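Local coordinates for uncharacterized protein (Bacteroides eggerthii, PDB 4FTD) that is of unknown function but pairs an immunoglobulin-like domain with a six-bladed beta-propeller and may act in carbohydrate metabolism, at residues Leu64-Asp76 against Glu85-Arg97. Residues are numbered along the deposited sequence; the frame is centred on the assembly and turned at random.
Sequences LSEGAALQSEVMD and EKTQVLRIINHNR
Ala-69 and Ile-93 form a hydrogen-bonded antiparallel pair at one margin of the immunoglobulin-like beta-sandwich. Ala-69 N gives a nearly straight bond to Ile-93 O (2.7 Å), and Ile-93 N returns one to Ala-69 O. Gln-71 N bonds to Arg-91 O, so the short strand 69-70 adds an edge to strand 85-93. Beyond it the chain crosses to the other side of the sandwich, where strand 74-75 pairs with strand 58-64. Apolar side chains meet on the face that carries Leu-70 and Ile-92. Leu-64 and Ile-92 run past each other in opposite directions, with Leu-64 CD2 3.5 Å from Ile-92 CG2. Met-75 meets Leu-90 at about a right angle, and Met-75 SE lies 4.0 Å from Leu-90 CD1. A bend at chi3 (78°) carries Met-75 CE to Val-89 O and Gln-88 CB. On the outer face Gln-71 and Arg-91 lie alongside each other and point the same way. Their amide and guanidinium planes are 30° apart, and Gln-71 CG sits 3.6 Å from Arg-91 CB. The charged end of Arg-91 is held by a salt bridge to Asp-100. The bend of Gln-88 at chi2 (-76°) brings its amide close to the Asp-76 backbone. An alanine in place of Gln-88 would keep CB against Met-75 but would probably break the water link to Asp-76. That water accepts from Gln-88 NE2 at 2.6 Å and, weakly, from Asp-76 N at 3.4 Å.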
ATOM      1  N   LEU A  64      17.934  49.098   1.015  1.00 68.34           N
ATOM      2  CA  LEU A  64      16.980  49.982   0.349  1.00 64.71           C
ATOM      3  C   LEU A  64      17.710  50.838  -0.691  1.00 73.12           C
ATOM      4  O   LEU A  64      18.925  50.747  -0.837  1.00 77.22           O
ATOM      5  CB  LEU A  64      16.348  50.905   1.401  1.00 68.61           C
ATOM      6  CG  LEU A  64      15.583  50.226   2.543  1.00 73.29           C
ATOM      7  CD1 LEU A  64      15.341  51.149   3.731  1.00 68.06           C
ATOM      8  CD2 LEU A  64      14.270  49.725   1.985  1.00 65.85           C
ATOM      9  N   SER A  65      16.953  51.640  -1.433  1.00 72.89           N
ATOM     10  CA  SER A  65      17.509  52.612  -2.382  1.00 68.60           C
ATOM     11  C   SER A  65      18.071  53.784  -1.568  1.00 77.02           C
ATOM     12  O   SER A  65      17.585  54.051  -0.451  1.00 67.44           O
ATOM     13  CB  SER A  65      16.393  53.108  -3.296  1.00 74.42           C
ATOM     14  OG  SER A  65      15.796  52.035  -4.002  1.00 75.30           O
ATOM     15  N   GLU A  66      19.077  54.485  -2.115  1.00 85.98           N
ATOM     16  CA  GLU A  66      19.699  55.644  -1.438  1.00 77.07           C
ATOM     17  C   GLU A  66      18.587  56.557  -0.899  1.00 73.67           C
ATOM     18  O   GLU A  66      17.672  56.910  -1.622  1.00 77.47           O
ATOM     19  CB  GLU A  66      20.686  56.415  -2.373  1.00 74.55           C
ATOM     20  N   GLY A  67      18.626  56.858   0.396  1.00 70.55           N
ATOM     21  CA  GLY A  67      17.633  57.723   1.048  1.00 70.81           C
ATOM     22  C   GLY A  67      16.352  57.122   1.629  1.00 73.37           C
ATOM     23  O   GLY A  67      15.617  57.833   2.323  1.00 73.95           O
ATOM     24  N   ALA A  68      16.041  55.861   1.323  1.00 71.97           N
ATOM     25  CA  ALA A  68      14.782  55.236   1.789  1.00 78.48           C
ATOM     26  C   ALA A  68      14.958  54.649   3.195  1.00 72.99           C
ATOM     27  O   ALA A  68      16.015  54.150   3.503  1.00 73.61           O
ATOM     28  CB  ALA A  68      14.327  54.169   0.811  1.00 72.51           C
ATOM     29  N   ALA A  69      13.923  54.738   4.031  1.00 81.23           N
ATOM     30  CA  ALA A  69      13.908  54.207   5.406  1.00 75.59           C
ATOM     31  C   ALA A  69      12.767  53.197   5.574  1.00 79.17           C
ATOM     32  O   ALA A  69      11.705  53.385   4.988  1.00 60.80           O
ATOM     33  CB  ALA A  69      13.700  55.345   6.409  1.00 67.60           C
ATOM     34  N   LEU A  70      12.990  52.133   6.356  1.00 59.54           N
ATOM     35  CA  LEU A  70      11.911  51.274   6.837  1.00 60.11           C
ATOM     36  C   LEU A  70      11.070  52.070   7.865  1.00 56.71           C
ATOM     37  O   LEU A  70      11.601  52.893   8.639  1.00 58.97           O
ATOM     38  CB  LEU A  70      12.466  50.018   7.544  1.00 60.46           C
ATOM     39  CG  LEU A  70      13.354  49.006   6.808  1.00 62.95           C
ATOM     40  CD1 LEU A  70      14.027  48.096   7.836  1.00 58.37           C
ATOM     41  CD2 LEU A  70      12.575  48.189   5.787  1.00 59.96           C
ATOM     42  N   GLN A  71       9.755  51.866   7.864  1.00 70.98           N
ATOM     43  CA  GLN A  71       8.916  52.390   8.960  1.00 73.95           C
ATOM     44  C   GLN A  71       9.434  51.900  10.307  1.00 69.59           C
ATOM     45  O   GLN A  71       9.466  52.640  11.275  1.00 68.25           O
ATOM     46  CB  GLN A  71       7.484  51.857   8.892  1.00 87.41           C
ATOM     47  CG  GLN A  71       6.598  52.414   7.821  1.00 92.47           C
ATOM     48  CD  GLN A  71       5.955  53.707   8.223  1.00 91.54           C
ATOM     49  OE1 GLN A  71       6.632  54.716   8.418  1.00107.88           O
ATOM     50  NE2 GLN A  71       4.628  53.693   8.337  1.00104.74           N
ATOM     51  N   SER A  72       9.766  50.610  10.369  1.00 57.97           N
ATOM     52  CA  SER A  72      10.172  49.963  11.613  1.00 57.17           C
ATOM     53  C   SER A  72      11.067  48.767  11.271  1.00 57.74           C
ATOM     54  O   SER A  72      10.970  48.228  10.177  1.00 50.71           O
ATOM     55  CB  SER A  72       8.930  49.429  12.355  1.00 59.75           C
ATOM     56  OG  SER A  72       9.307  48.796  13.586  1.00 68.64           O
ATOM     57  N   GLU A  73      11.908  48.381  12.223  1.00 48.66           N
ATOM     58  CA  GLU A  73      12.798  47.219  12.104  1.00 48.25           C
ATOM     59  C   GLU A  73      12.232  46.014  12.792  1.00 46.23           C
ATOM     60  O   GLU A  73      12.904  44.985  12.804  1.00 46.15           O
ATOM     61  CB  GLU A  73      14.178  47.503  12.764  1.00 51.70           C
ATOM     62  CG  GLU A  73      14.997  48.582  12.106  1.00 64.87           C
ATOM     63  CD  GLU A  73      16.467  48.546  12.511  1.00 64.87           C
ATOM     64  OE1 GLU A  73      16.877  48.136  13.640  1.00 60.37           O
ATOM     65  OE2 GLU A  73      17.251  48.926  11.644  1.00 64.94           O
ATOM     66  N   VAL A  74      11.066  46.161  13.443  1.00 45.54           N
ATOM     67  CA  VAL A  74      10.436  45.102  14.233  1.00 48.49           C
ATOM     68  C   VAL A  74       9.019  44.966  13.724  1.00 45.31           C
ATOM     69  O   VAL A  74       8.374  45.964  13.504  1.00 47.91           O
ATOM     70  CB  VAL A  74      10.423  45.381  15.754  1.00 52.38           C
ATOM     71  CG1 VAL A  74       9.907  44.137  16.499  1.00 60.62           C
ATOM     72  CG2 VAL A  74      11.818  45.709  16.214  1.00 60.01           C
HETATM   73  N   MSE A  75       8.550  43.749  13.497  1.00 42.22           N
HETATM   74  CA  MSE A  75       7.197  43.548  12.951  1.00 51.32           C
HETATM   75  C   MSE A  75       6.450  42.488  13.760  1.00 49.07           C
HETATM   76  O   MSE A  75       7.047  41.505  14.201  1.00 45.49           O
HETATM   77  CB  MSE A  75       7.305  43.125  11.479  1.00 46.23           C
HETATM   78  CG  MSE A  75       7.875  44.243  10.600  1.00 52.40           C
HETATM   79 SE   MSE A  75       7.937  43.743   8.718  0.75 59.28          SE
HETATM   80  CE  MSE A  75       5.941  44.034   8.271  1.00 50.50           C
ATOM     81  N   ASP A  76       5.147  42.683  13.922  1.00 49.63           N
ATOM     82  CA  ASP A  76       4.298  41.788  14.714  1.00 51.49           C
ATOM     83  C   ASP A  76       3.526  40.862  13.773  1.00 54.01           C
ATOM     84  O   ASP A  76       2.576  41.287  13.093  1.00 54.67           O
ATOM     85  CB  ASP A  76       3.332  42.618  15.569  1.00 54.10           C
ATOM     86  CG  ASP A  76       2.451  41.758  16.494  1.00 61.02           C
ATOM     87  OD1 ASP A  76       2.515  40.508  16.490  1.00 64.86           O
ATOM     88  OD2 ASP A  76       1.663  42.369  17.230  1.00 68.72           O
ATOM     89  N   GLU A  85      -0.104  31.111   8.230  1.00 67.18           N
ATOM     90  CA  GLU A  85       0.469  32.272   7.559  1.00 66.45           C
ATOM     91  C   GLU A  85      -0.216  33.591   7.922  1.00 69.83           C
ATOM     92  O   GLU A  85      -1.364  33.618   8.362  1.00 69.17           O
ATOM     93  CB  GLU A  85       0.504  32.087   6.045  1.00 69.29           C
ATOM     94  CG  GLU A  85      -0.823  32.169   5.331  1.00 74.31           C
ATOM     95  CD  GLU A  85      -0.649  32.044   3.833  1.00 86.31           C
ATOM     96  OE1 GLU A  85      -0.118  31.003   3.382  1.00 91.45           O
ATOM     97  OE2 GLU A  85      -1.039  32.990   3.109  1.00 91.58           O
ATOM     98  N   LYS A  86       0.534  34.678   7.738  1.00 69.28           N
ATOM     99  CA  LYS A  86       0.059  36.024   7.992  1.00 66.33           C
ATOM    100  C   LYS A  86       0.817  36.988   7.087  1.00 60.12           C
ATOM    101  O   LYS A  86       2.029  36.870   6.946  1.00 54.41           O
ATOM    102  CB  LYS A  86       0.273  36.389   9.476  1.00 71.72           C
ATOM    103  CG  LYS A  86      -0.237  37.775   9.835  1.00 69.66           C
ATOM    104  CD  LYS A  86      -0.306  38.057  11.324  1.00 71.13           C
ATOM    105  CE  LYS A  86      -0.740  39.506  11.551  1.00 79.71           C
ATOM    106  NZ  LYS A  86      -1.436  39.758  12.840  1.00 89.18           N
ATOM    107  N   THR A  87       0.096  37.940   6.501  1.00 59.82           N
ATOM    108  CA  THR A  87       0.656  39.013   5.661  1.00 58.56           C
ATOM    109  C   THR A  87       0.490  40.350   6.411  1.00 63.68           C
ATOM    110  O   THR A  87      -0.490  40.542   7.108  1.00 68.44           O
ATOM    111  CB  THR A  87      -0.051  39.068   4.301  1.00 66.48           C
ATOM    112  OG1 THR A  87       0.132  37.812   3.647  1.00 65.90           O
ATOM    113  CG2 THR A  87       0.512  40.151   3.397  1.00 67.77           C
ATOM    114  N   GLN A  88       1.494  41.215   6.310  1.00 53.33           N
ATOM    115  CA  GLN A  88       1.544  42.573   6.885  1.00 56.70           C
ATOM    116  C   GLN A  88       2.163  43.470   5.775  1.00 58.23           C
ATOM    117  O   GLN A  88       2.911  42.989   4.922  1.00 56.95           O
ATOM    118  CB  GLN A  88       2.519  42.693   8.074  1.00 63.90           C
ATOM    119  CG  GLN A  88       2.218  41.922   9.343  1.00 64.73           C
ATOM    120  CD  GLN A  88       1.113  42.574  10.127  1.00 78.52           C
ATOM    121  OE1 GLN A  88      -0.048  42.435   9.791  1.00 74.87           O
ATOM    122  NE2 GLN A  88       1.469  43.300  11.167  1.00 77.18           N
ATOM    123  N   VAL A  89       1.884  44.770   5.834  1.00 59.61           N
ATOM    124  CA  VAL A  89       2.446  45.746   4.914  1.00 49.46           C
ATOM    125  C   VAL A  89       3.832  46.134   5.419  1.00 48.88           C
ATOM    126  O   VAL A  89       3.999  46.427   6.589  1.00 50.94           O
ATOM    127  CB  VAL A  89       1.538  47.000   4.760  1.00 49.68           C
ATOM    128  CG1 VAL A  89       2.270  48.088   4.012  1.00 51.18           C
ATOM    129  CG2 VAL A  89       0.260  46.647   3.997  1.00 51.65           C
ATOM    130  N   LEU A  90       4.836  46.043   4.551  1.00 47.19           N
ATOM    131  CA  LEU A  90       6.154  46.594   4.823  1.00 47.28           C
ATOM    132  C   LEU A  90       6.245  47.845   3.971  1.00 49.87           C
ATOM    133  O   LEU A  90       6.228  47.762   2.733  1.00 47.15           O
ATOM    134  CB  LEU A  90       7.289  45.653   4.451  1.00 47.77           C
ATOM    135  CG  LEU A  90       8.705  46.192   4.697  1.00 53.54           C
ATOM    136  CD1 LEU A  90       9.589  45.145   5.303  1.00 56.79           C
ATOM    137  CD2 LEU A  90       9.345  46.690   3.405  1.00 58.15           C
ATOM    138  N   ARG A  91       6.335  48.997   4.635  1.00 45.18           N
ATOM    139  CA  ARG A  91       6.405  50.290   3.983  1.00 45.07           C
ATOM    140  C   ARG A  91       7.834  50.875   3.975  1.00 48.16           C
ATOM    141  O   ARG A  91       8.490  50.921   5.001  1.00 57.17           O
ATOM    142  CB  ARG A  91       5.410  51.255   4.630  1.00 48.05           C
ATOM    143  CG  ARG A  91       5.465  52.704   4.135  1.00 52.19           C
ATOM    144  CD  ARG A  91       4.285  53.534   4.611  1.00 52.65           C
ATOM    145  NE  ARG A  91       3.033  52.965   4.125  1.00 51.15           N
ATOM    146  CZ  ARG A  91       1.817  53.295   4.540  1.00 66.33           C
ATOM    147  NH1 ARG A  91       1.628  54.228   5.468  1.00 68.01           N
ATOM    148  NH2 ARG A  91       0.764  52.685   3.999  1.00 66.74           N
ATOM    149  N   ILE A  92       8.297  51.286   2.794  1.00 51.77           N
ATOM    150  CA  ILE A  92       9.561  52.003   2.678  1.00 47.19           C
ATOM    151  C   ILE A  92       9.233  53.449   2.267  1.00 52.83           C
ATOM    152  O   ILE A  92       8.296  53.704   1.478  1.00 49.87           O
ATOM    153  CB  ILE A  92      10.583  51.235   1.829  1.00 53.08           C
ATOM    154  CG1 ILE A  92      10.185  51.226   0.381  1.00 56.64           C
ATOM    155  CG2 ILE A  92      10.741  49.779   2.357  1.00 48.13           C
ATOM    156  CD1 ILE A  92      11.346  50.833  -0.486  1.00 77.59           C
ATOM    157  N   ILE A  93       9.947  54.399   2.856  1.00 49.04           N
ATOM    158  CA  ILE A  93       9.597  55.812   2.725  1.00 57.54           C
ATOM    159  C   ILE A  93      10.842  56.606   2.505  1.00 64.41           C
ATOM    160  O   ILE A  93      11.901  56.258   3.017  1.00 73.40           O
ATOM    161  CB  ILE A  93       8.999  56.401   4.034  1.00 59.10           C
ATOM    162  CG1 ILE A  93       7.811  55.612   4.540  1.00 63.83           C
ATOM    163  CG2 ILE A  93       8.529  57.850   3.874  1.00 57.58           C
ATOM    164  CD1 ILE A  93       7.326  56.112   5.890  1.00 80.96           C
ATOM    165  N   ASN A  94      10.690  57.692   1.765  1.00 66.07           N
ATOM    166  CA  ASN A  94      11.693  58.741   1.746  1.00 76.85           C
ATOM    167  C   ASN A  94      11.115  60.202   1.791  1.00 76.77           C
ATOM    168  O   ASN A  94       9.960  60.444   2.214  1.00 60.13           O
ATOM    169  CB  ASN A  94      12.675  58.452   0.635  1.00 65.27           C
ATOM    170  CG  ASN A  94      12.055  58.488  -0.685  1.00 77.81           C
ATOM    171  OD1 ASN A  94      11.341  59.432  -1.016  1.00 56.20           O
ATOM    172  ND2 ASN A  94      12.308  57.448  -1.469  1.00102.13           N
ATOM    173  N   HIS A  95      11.930  61.165   1.386  1.00 64.06           N
ATOM    174  CA  HIS A  95      11.590  62.575   1.504  1.00 86.99           C
ATOM    175  C   HIS A  95      10.160  62.909   1.053  1.00 84.05           C
ATOM    176  O   HIS A  95       9.525  63.847   1.560  1.00 81.59           O
ATOM    177  CB  HIS A  95      12.675  63.530   0.881  1.00 89.99           C
ATOM    178  CG  HIS A  95      13.072  63.232  -0.545  1.00107.38           C
ATOM    179  ND1 HIS A  95      13.806  62.118  -0.908  1.00114.98           N
ATOM    180  CD2 HIS A  95      12.919  63.961  -1.681  1.00107.71           C
ATOM    181  CE1 HIS A  95      14.043  62.148  -2.210  1.00112.32           C
ATOM    182  NE2 HIS A  95      13.517  63.257  -2.703  1.00100.56           N
ATOM    183  N   ASN A  96       9.658  62.166   0.090  1.00 61.55           N
ATOM    184  CA  ASN A  96       8.301  62.405  -0.332  1.00 64.35           C
ATOM    185  C   ASN A  96       7.630  61.254  -1.097  1.00 58.49           C
ATOM    186  O   ASN A  96       6.639  61.474  -1.779  1.00 58.88           O
ATOM    187  CB  ASN A  96       8.271  63.697  -1.143  1.00 66.82           C
ATOM    188  CG  ASN A  96       9.038  63.583  -2.425  1.00 71.73           C
ATOM    189  OD1 ASN A  96       9.712  62.584  -2.683  1.00 79.73           O
ATOM    190  ND2 ASN A  96       8.927  64.582  -3.241  1.00 84.12           N
ATOM    191  N   ARG A  97       8.194  60.061  -1.017  1.00 53.69           N
ATOM    192  CA  ARG A  97       7.639  58.913  -1.734  1.00 56.85           C
ATOM    193  C   ARG A  97       7.577  57.804  -0.769  1.00 49.50           C
ATOM    194  O   ARG A  97       8.338  57.785   0.183  1.00 53.24           O
ATOM    195  CB  ARG A  97       8.561  58.471  -2.872  1.00 64.76           C
ATOM    196  CG  ARG A  97       8.821  59.552  -3.892  1.00 79.54           C
ATOM    197  CD  ARG A  97       9.646  59.059  -5.065  1.00 97.89           C
ATOM    198  NE  ARG A  97       8.941  59.455  -6.272  1.00110.82           N
ATOM    199  CZ  ARG A  97       7.858  58.840  -6.745  1.00104.60           C
ATOM    200  NH1 ARG A  97       7.354  57.760  -6.141  1.00104.31           N
ATOM    201  NH2 ARG A  97       7.270  59.310  -7.839  1.00114.94           N
TER
HETATM  202  O   HOH W   1      14.701  55.864  -2.439  1.00 70.28           O
HETATM  203  O   HOH W   2       8.761  48.996   7.707  1.00 67.41           O
HETATM  204  O   HOH W   3       3.687  44.670  11.569  1.00 69.60           O